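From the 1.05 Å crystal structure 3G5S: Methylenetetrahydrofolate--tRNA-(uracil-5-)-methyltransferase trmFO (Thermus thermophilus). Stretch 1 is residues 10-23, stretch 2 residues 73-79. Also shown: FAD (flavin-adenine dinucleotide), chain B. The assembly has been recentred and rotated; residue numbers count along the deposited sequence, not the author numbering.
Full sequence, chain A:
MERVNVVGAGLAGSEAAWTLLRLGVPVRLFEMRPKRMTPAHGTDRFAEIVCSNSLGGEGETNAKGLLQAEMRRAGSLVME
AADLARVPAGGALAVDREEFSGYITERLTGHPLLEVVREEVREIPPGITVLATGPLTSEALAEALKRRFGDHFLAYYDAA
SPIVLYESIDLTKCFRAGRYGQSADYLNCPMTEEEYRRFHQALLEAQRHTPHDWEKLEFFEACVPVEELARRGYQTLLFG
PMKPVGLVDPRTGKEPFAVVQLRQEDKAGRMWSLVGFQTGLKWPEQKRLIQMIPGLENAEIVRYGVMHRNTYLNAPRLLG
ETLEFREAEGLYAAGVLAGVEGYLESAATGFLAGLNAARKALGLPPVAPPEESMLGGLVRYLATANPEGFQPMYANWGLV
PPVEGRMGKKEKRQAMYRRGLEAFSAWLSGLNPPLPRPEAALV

Stretch 1 (10-23) GLAGSEAAWTLLRL
Stretch 2 (73-79) RAGSLVM

A carboxylate can be buried when well-placed donors meet both of its oxygens, and the start of a helix, with its unpaired amide groups, supplies them readily. Glu15 of the trmFO flavoprotein illustrates the principle. It lies within the helix 11-22 and, with chi1 -164° (t), chi2 71° (p) and chi3 68°, curls its carboxylate onto the first turn of the helix that begins at Leu77. Glu15 OE1 accepts from Ser76 OG at 2.7 Å and from Val78 N at 2.9 Å, while Glu15 OE2 accepts from Leu77 N at 2.8 Å. Ser76, the N-cap (phi/psi -56/131, chi1 160°, t), has a double role: Ser76 OG donates to the carboxylate and accepts from Met79 N at 3.0 Å.

Two turns along the first helix, Arg22 (chi1 m, chi2 t, chi3 m, chi4 144°) meets the C-terminal end of the preceding helical segment. Arg22 NH2 donates to Ala74 O at 2.8 Å, and Arg22 NH1 adds a weak bond to Ala74 O at 3.0 Å. Gly75 follows at phi/psi 81/30, closing a Schellman motif; a CB on Gly75 would jam against the preceding carbonyl and lie 2.7 Å from Arg22 NH1. Gly75 O sits over one guanidinium face, 3.5 Å from Arg22 CZ. A water links it to the indole, its O donating to Gly75 O (2.7 Å) and accepting from Trp18 NE1 (2.9 Å).

Apolar packing completes the contact, which buries 425 Å² in all. The stretches run in roughly opposite directions, so Leu11 meets Val78 and Arg22, farther along, meets Ala74; the closest CA atoms are Glu15 CA and Leu77 CA, 6.2 Å apart. Leu77 (t, p) places CB over one face of Trp18 (chi1 -169°, chi2 -117°), 3.7 Å from the centroid of the five-membered ring, a CH-pi contact. Farther toward the helix start, Leu11 (m, m) brings CD1 to 4.1 Å from CG2 of Val78 (chi1 163°, t). At that same end, Ala12 N binds FAD O2P at 2.8 Å.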

ATOM      1  N   GLY A  10       1.330  12.936  10.108  1.00 10.72           N
ATOM      2  CA  GLY A  10       2.388  12.289   9.359  1.00 11.30           C
ATOM      3  C   GLY A  10       2.298  12.633   7.885  1.00  9.97           C
ATOM      4  O   GLY A  10       1.860  13.722   7.504  1.00 10.62           O
ATOM      5  N   LEU A  11       2.703  11.702   7.033  1.00  9.96           N
ATOM      6  CA  LEU A  11       2.669  11.942   5.591  1.00  9.98           C
ATOM      7  C   LEU A  11       1.233  12.170   5.099  1.00  9.85           C
ATOM      8  O   LEU A  11       0.951  13.139   4.389  1.00 10.75           O
ATOM      9  CB  LEU A  11       3.308  10.766   4.843  1.00 10.53           C
ATOM     10  CG  LEU A  11       4.835  10.782   4.701  1.00 11.02           C
ATOM     11  CD1 LEU A  11       5.285  11.835   3.690  1.00 11.76           C
ATOM     12  CD2 LEU A  11       5.560  10.971   6.033  1.00 11.81           C
ATOM     13  N   ALA A  12       0.329  11.268   5.475  1.00  9.42           N
ATOM     14  CA  ALA A  12      -1.053  11.353   5.022  1.00  9.42           C
ATOM     15  C   ALA A  12      -1.803  12.530   5.630  1.00  9.17           C
ATOM     16  O   ALA A  12      -2.504  13.251   4.928  1.00  9.23           O
ATOM     17  CB  ALA A  12      -1.793  10.053   5.306  1.00  9.61           C
ATOM     18  N   GLY A  13      -1.673  12.714   6.941  1.00  9.19           N
ATOM     19  CA  GLY A  13      -2.435  13.743   7.614  1.00  9.62           C
ATOM     20  C   GLY A  13      -1.981  15.127   7.201  1.00  9.66           C
ATOM     21  O   GLY A  13      -2.795  16.050   7.082  1.00 10.12           O
ATOM     22  N   SER A  14      -0.678  15.290   6.980  1.00  9.97           N
ATOM     23  CA  SER A  14      -0.178  16.581   6.545  1.00 10.04           C
ATOM     24  C   SER A  14      -0.762  16.945   5.182  1.00  9.75           C
ATOM     25  O   SER A  14      -1.186  18.087   4.962  1.00 10.51           O
ATOM     26  CB  SER A  14       1.350  16.588   6.492  1.00 11.05           C
ATOM     27  OG  SER A  14       1.920  16.493   7.790  1.00 11.80           O
ATOM     28  N   GLU A  15      -0.785  15.984   4.263  1.00  9.72           N
ATOM     29  CA  GLU A  15      -1.348  16.257   2.953  1.00  9.70           C
ATOM     30  C   GLU A  15      -2.861  16.456   3.008  1.00  9.20           C
ATOM     31  O   GLU A  15      -3.400  17.321   2.317  1.00  9.87           O
ATOM     32  CB  GLU A  15      -0.993  15.164   1.948  1.00 10.45           C
ATOM     33  CG  GLU A  15      -1.226  15.611   0.523  1.00 11.08           C
ATOM     34  CD  GLU A  15      -0.205  16.641   0.073  1.00 11.11           C
ATOM     35  OE1 GLU A  15       0.982  16.262  -0.062  1.00 11.95           O
ATOM     36  OE2 GLU A  15      -0.575  17.821  -0.155  1.00 11.79           O
ATOM     37  N   ALA A  16      -3.552  15.665   3.825  1.00  9.35           N
ATOM     38  CA  ALA A  16      -4.991  15.846   3.974  1.00  9.64           C
ATOM     39  C   ALA A  16      -5.301  17.255   4.478  1.00  9.88           C
ATOM     40  O   ALA A  16      -6.174  17.947   3.937  1.00 10.01           O
ATOM     41  CB  ALA A  16      -5.572  14.801   4.917  1.00  9.89           C
ATOM     42  N   ALA A  17      -4.585  17.678   5.519  1.00  9.84           N
ATOM     43  CA  ALA A  17      -4.768  19.013   6.075  1.00 10.69           C
ATOM     44  C   ALA A  17      -4.519  20.080   5.018  1.00 10.35           C
ATOM     45  O   ALA A  17      -5.296  21.020   4.885  1.00 11.02           O
ATOM     46  CB  ALA A  17      -3.859  19.222   7.279  1.00 11.31           C
ATOM     47  N   TRP A  18      -3.439  19.940   4.259  1.00 10.78           N
ATOM     48  CA  TRP A  18      -3.121  20.947   3.258  1.00 11.10           C
ATOM     49  C   TRP A  18      -4.228  21.052   2.212  1.00 10.52           C
ATOM     50  O   TRP A  18      -4.559  22.146   1.744  1.00 11.49           O
ATOM     51  CB  TRP A  18      -1.791  20.608   2.592  1.00 11.46           C
ATOM     52  CG  TRP A  18      -1.242  21.706   1.749  1.00 12.22           C
ATOM     53  CD1 TRP A  18      -1.016  21.674   0.404  1.00 12.86           C
ATOM     54  CD2 TRP A  18      -0.814  22.997   2.199  1.00 13.46           C
ATOM     55  NE1 TRP A  18      -0.485  22.873  -0.014  1.00 14.16           N
ATOM     56  CE2 TRP A  18      -0.351  23.702   1.070  1.00 15.10           C
ATOM     57  CE3 TRP A  18      -0.791  23.631   3.448  1.00 14.58           C
ATOM     58  CZ2 TRP A  18       0.134  25.007   1.155  1.00 17.15           C
ATOM     59  CZ3 TRP A  18      -0.306  24.924   3.530  1.00 16.67           C
ATOM     60  CH2 TRP A  18       0.148  25.598   2.390  1.00 17.95           C
ATOM     61  N   THR A  19      -4.792  19.913   1.832  1.00 10.23           N
ATOM     62  CA  THR A  19      -5.839  19.904   0.822  1.00 10.37           C
ATOM     63  C   THR A  19      -7.080  20.654   1.314  1.00 10.18           C
ATOM     64  O   THR A  19      -7.657  21.479   0.600  1.00 11.11           O
ATOM     65  CB  THR A  19      -6.206  18.460   0.430  1.00 11.39           C
ATOM     66  OG1 THR A  19      -5.016  17.726   0.111  1.00 11.98           O
ATOM     67  CG2 THR A  19      -7.127  18.446  -0.775  1.00 11.83           C
ATOM     68  N   LEU A  20      -7.479  20.361   2.545  1.00 10.20           N
ATOM     69  CA  LEU A  20      -8.585  21.065   3.167  1.00 10.78           C
ATOM     70  C   LEU A  20      -8.322  22.573   3.208  1.00 10.70           C
ATOM     71  O   LEU A  20      -9.176  23.377   2.821  1.00 11.57           O
ATOM     72  CB  LEU A  20      -8.799  20.509   4.569  1.00 10.90           C
ATOM     73  CG  LEU A  20      -9.531  19.167   4.619  1.00 10.96           C
ATOM     74  CD1 LEU A  20      -9.024  18.292   5.758  1.00 11.42           C
ATOM     75  CD2 LEU A  20     -11.023  19.392   4.749  1.00 11.28           C
ATOM     76  N   LEU A  21      -7.137  22.952   3.672  1.00 10.77           N
ATOM     77  CA  LEU A  21      -6.791  24.360   3.812  1.00 12.28           C
ATOM     78  C   LEU A  21      -6.816  25.082   2.465  1.00 12.59           C
ATOM     79  O   LEU A  21      -7.301  26.212   2.367  1.00 14.08           O
ATOM     80  CB  LEU A  21      -5.428  24.511   4.489  1.00 12.41           C
ATOM     81  CG  LEU A  21      -5.350  23.970   5.920  1.00 12.92           C
ATOM     82  CD1 LEU A  21      -3.907  23.881   6.393  1.00 14.88           C
ATOM     83  CD2 LEU A  21      -6.183  24.826   6.873  1.00 12.98           C
ATOM     84  N   ARG A  22      -6.294  24.424   1.429  1.00 13.38           N
ATOM     85  CA  ARG A  22      -6.258  24.988   0.076  1.00 14.83           C
ATOM     86  C   ARG A  22      -7.653  25.283  -0.445  1.00 14.09           C
ATOM     87  O   ARG A  22      -7.845  26.208  -1.239  1.00 15.49           O
ATOM     88  CB  ARG A  22      -5.560  24.033  -0.912  1.00 18.36           C
ATOM     89  CG  ARG A  22      -4.093  23.776  -0.632  1.00 20.26           C
ATOM     90  CD  ARG A  22      -3.383  23.229  -1.847  1.00 19.96           C
ATOM     91  NE  ARG A  22      -3.462  21.780  -2.040  1.00 19.79           N
ATOM     92  CZ  ARG A  22      -3.542  21.209  -3.244  1.00 17.72           C
ATOM     93  NH1 ARG A  22      -3.623  21.970  -4.321  1.00 17.37           N
ATOM     94  NH2 ARG A  22      -3.583  19.894  -3.377  1.00 18.20           N
ATOM     95  N   LEU A  23      -8.612  24.466  -0.025  1.00 13.81           N
ATOM     96  CA  LEU A  23     -10.002  24.632  -0.426  1.00 14.27           C
ATOM     97  C   LEU A  23     -10.784  25.533   0.534  1.00 14.39           C
ATOM     98  O   LEU A  23     -12.004  25.659   0.427  1.00 16.19           O
ATOM     99  CB  LEU A  23     -10.677  23.265  -0.589  1.00 15.38           C
ATOM    100  CG  LEU A  23     -10.144  22.468  -1.789  1.00 17.45           C
ATOM    101  CD1 LEU A  23     -10.607  21.026  -1.709  1.00 18.17           C
ATOM    102  CD2 LEU A  23     -10.560  23.100  -3.108  1.00 20.72           C
ATOM    103  N   ARG A  73       1.014  17.540 -10.101  1.00 11.61           N
ATOM    104  CA  ARG A  73      -0.084  18.158 -10.828  1.00 12.02           C
ATOM    105  C   ARG A  73      -1.191  18.563  -9.864  1.00 11.73           C
ATOM    106  O   ARG A  73      -1.862  19.568 -10.082  1.00 12.78           O
ATOM    107  CB  ARG A  73      -0.625  17.214 -11.905  1.00 14.09           C
ATOM    108  CG  ARG A  73       0.374  16.809 -12.986  1.00 20.08           C
ATOM    109  CD  ARG A  73       0.507  17.836 -14.088  1.00 23.42           C
ATOM    110  NE  ARG A  73       1.472  17.444 -15.121  1.00 23.35           N
ATOM    111  CZ  ARG A  73       1.147  16.965 -16.321  1.00 23.78           C
ATOM    112  NH1 ARG A  73      -0.127  16.797 -16.649  1.00 24.02           N
ATOM    113  NH2 ARG A  73       2.094  16.655 -17.198  1.00 24.17           N
ATOM    114  N   ALA A  74      -1.378  17.777  -8.802  1.00 11.55           N
ATOM    115  CA  ALA A  74      -2.402  18.064  -7.805  1.00 11.43           C
ATOM    116  C   ALA A  74      -2.023  19.204  -6.859  1.00 12.17           C
ATOM    117  O   ALA A  74      -2.868  19.683  -6.115  1.00 14.68           O
ATOM    118  CB  ALA A  74      -2.722  16.805  -7.005  1.00 12.83           C
ATOM    119  N   GLY A  75      -0.760  19.627  -6.864  1.00 11.78           N
ATOM    120  CA  GLY A  75      -0.306  20.654  -5.938  1.00 12.84           C
ATOM    121  C   GLY A  75       0.021  20.141  -4.540  1.00 12.58           C
ATOM    122  O   GLY A  75      -0.116  20.859  -3.552  1.00 13.39           O
ATOM    123  N   SER A  76       0.452  18.888  -4.453  1.00 11.60           N
ATOM    124  CA  SER A  76       0.826  18.252  -3.190  1.00 11.57           C
ATOM    125  C   SER A  76       1.903  19.013  -2.414  1.00 11.02           C
ATOM    126  O   SER A  76       2.958  19.360  -2.963  1.00 11.74           O
ATOM    127  CB  SER A  76       1.321  16.830  -3.502  1.00 12.12           C
ATOM    128  OG  SER A  76       2.116  16.281  -2.466  1.00 12.09           O
ATOM    129  N   LEU A  77       1.646  19.240  -1.127  1.00 10.81           N
ATOM    130  CA  LEU A  77       2.638  19.836  -0.247  1.00 11.06           C
ATOM    131  C   LEU A  77       3.844  18.921  -0.069  1.00 10.94           C
ATOM    132  O   LEU A  77       4.990  19.375  -0.019  1.00 11.19           O
ATOM    133  CB  LEU A  77       2.008  20.141   1.111  1.00 12.56           C
ATOM    134  CG  LEU A  77       2.913  20.759   2.175  1.00 13.76           C
ATOM    135  CD1 LEU A  77       3.453  22.099   1.713  1.00 16.23           C
ATOM    136  CD2 LEU A  77       2.141  20.909   3.479  1.00 14.71           C
ATOM    137  N   VAL A  78       3.586  17.627   0.059  1.00 10.94           N
ATOM    138  CA  VAL A  78       4.665  16.656   0.173  1.00 11.37           C
ATOM    139  C   VAL A  78       5.586  16.716  -1.050  1.00 10.88           C
ATOM    140  O   VAL A  78       6.806  16.704  -0.904  1.00 11.59           O
ATOM    141  CB  VAL A  78       4.112  15.238   0.431  1.00 12.26           C
ATOM    142  CG1 VAL A  78       5.153  14.164   0.141  1.00 12.24           C
ATOM    143  CG2 VAL A  78       3.622  15.139   1.878  1.00 12.10           C
HETATM  144  N   MSE A  79       5.017  16.822  -2.248  1.00 10.94           N
HETATM  145  CA  MSE A  79       5.868  16.929  -3.433  1.00 11.26           C
HETATM  146  C   MSE A  79       6.622  18.262  -3.495  1.00 11.77           C
HETATM  147  O   MSE A  79       7.770  18.289  -3.924  1.00 12.17           O
HETATM  148  CB  MSE A  79       5.081  16.681  -4.717  1.00 11.73           C
HETATM  149  CG  MSE A  79       4.624  15.244  -4.889  1.00 12.32           C
HETATM  150 SE   MSE A  79       6.065  13.939  -4.806  1.00 13.91          SE
HETATM  151  CE  MSE A  79       7.116  14.609  -6.300  1.00 13.94           C
TER
HETATM  152  PA  FAD B 444       2.802   8.347   9.876  1.00 10.67           P
HETATM  153  O1A FAD B 444       3.413   7.381  10.850  1.00 11.62           O
HETATM  154  O2A FAD B 444       3.714   9.117   8.973  1.00 11.15           O
HETATM  155  O5B FAD B 444       1.878   9.408  10.630  1.00 10.59           O
HETATM  156  C5B FAD B 444       0.960   9.012  11.630  1.00 11.11           C
HETATM  157  C4B FAD B 444       0.932  10.110  12.676  1.00 11.06           C
HETATM  158  O4B FAD B 444      -0.127   9.862  13.585  1.00 11.27           O
HETATM  159  C3B FAD B 444       2.215  10.140  13.504  1.00 11.74           C
HETATM  160  O3B FAD B 444       2.766  11.443  13.530  1.00 12.32           O
HETATM  161  C2B FAD B 444       1.774   9.683  14.895  1.00 12.17           C
HETATM  162  O2B FAD B 444       2.496  10.260  15.964  1.00 13.18           O
HETATM  163  C1B FAD B 444       0.322  10.121  14.917  1.00 11.61           C
HETATM  164  N9A FAD B 444      -0.604   9.389  15.794  1.00 12.28           N
HETATM  165  C8A FAD B 444      -0.754   8.035  15.915  1.00 12.36           C
HETATM  166  N7A FAD B 444      -1.787   7.788  16.747  1.00 12.35           N
HETATM  167  C5A FAD B 444      -2.300   8.982  17.147  1.00 12.13           C
HETATM  168  C6A FAD B 444      -3.348   9.337  17.985  1.00 12.86           C
HETATM  169  N6A FAD B 444      -4.221   8.438  18.460  1.00 13.38           N
HETATM  170  N1A FAD B 444      -3.613  10.666  18.172  1.00 13.18           N
HETATM  171  C2A FAD B 444      -2.852  11.642  17.574  1.00 13.01           C
HETATM  172  N3A FAD B 444      -1.812  11.304  16.739  1.00 12.54           N
HETATM  173  C4A FAD B 444      -1.559   9.992  16.552  1.00 11.85           C
HETATM  174  N1  FAD B 444       7.775   3.924   3.910  1.00 15.04           N
HETATM  175  C2  FAD B 444       8.543   4.118   2.790  1.00 16.21           C
HETATM  176  O2  FAD B 444       8.032   4.507   1.741  1.00 16.23           O
HETATM  177  N3  FAD B 444       9.902   3.876   2.847  1.00 18.11           N
HETATM  178  C4  FAD B 444      10.528   3.446   4.006  1.00 18.79           C
HETATM  179  O4  FAD B 444      11.748   3.244   4.025  1.00 21.94           O
HETATM  180  C4X FAD B 444       9.736   3.255   5.138  1.00 17.33           C
HETATM  181  N5  FAD B 444      10.296   2.821   6.319  1.00 19.08           N
HETATM  182  C5X FAD B 444       9.499   2.646   7.432  1.00 17.96           C
HETATM  183  C6  FAD B 444      10.079   2.218   8.621  1.00 18.31           C
HETATM  184  C7  FAD B 444       9.300   2.024   9.753  1.00 18.98           C
HETATM  185  C7M FAD B 444       9.932   1.560  11.036  1.00 20.72           C
HETATM  186  C8  FAD B 444       7.932   2.269   9.693  1.00 19.27           C
HETATM  187  C8M FAD B 444       7.078   2.066  10.911  1.00 21.41           C
HETATM  188  C9  FAD B 444       7.349   2.701   8.503  1.00 17.50           C
HETATM  189  C9A FAD B 444       8.127   2.891   7.364  1.00 16.22           C
HETATM  190  N10 FAD B 444       7.545   3.304   6.172  1.00 14.49           N
HETATM  191  C10 FAD B 444       8.364   3.494   5.076  1.00 15.38           C
HETATM  192  C1' FAD B 444       6.102   2.948   5.894  1.00 13.26           C
HETATM  193  C2' FAD B 444       5.187   4.161   5.654  1.00 12.03           C
HETATM  194  O2' FAD B 444       5.229   4.613   4.311  1.00 11.65           O
HETATM  195  C3' FAD B 444       5.474   5.304   6.627  1.00 11.23           C
HETATM  196  O3' FAD B 444       5.167   4.823   7.921  1.00 12.20           O
HETATM  197  C4' FAD B 444       4.655   6.562   6.345  1.00 11.28           C
HETATM  198  O4' FAD B 444       5.166   7.601   7.155  1.00 11.90           O
HETATM  199  C5' FAD B 444       3.165   6.348   6.586  1.00 10.60           C
HETATM  200  O5' FAD B 444       2.499   7.591   6.578  1.00 10.09           O
HETATM  201  P   FAD B 444       1.219   7.801   7.516  1.00  9.68           P
HETATM  202  O1P FAD B 444       0.186   6.755   7.244  1.00  9.56           O
HETATM  203  O2P FAD B 444       0.811   9.229   7.371  1.00 10.20           O
HETATM  204  O3P FAD B 444       1.760   7.500   8.998  1.00  9.96           O
HETATM  205  O   HOH W   1       0.266  23.428  -2.790  1.00 17.86           O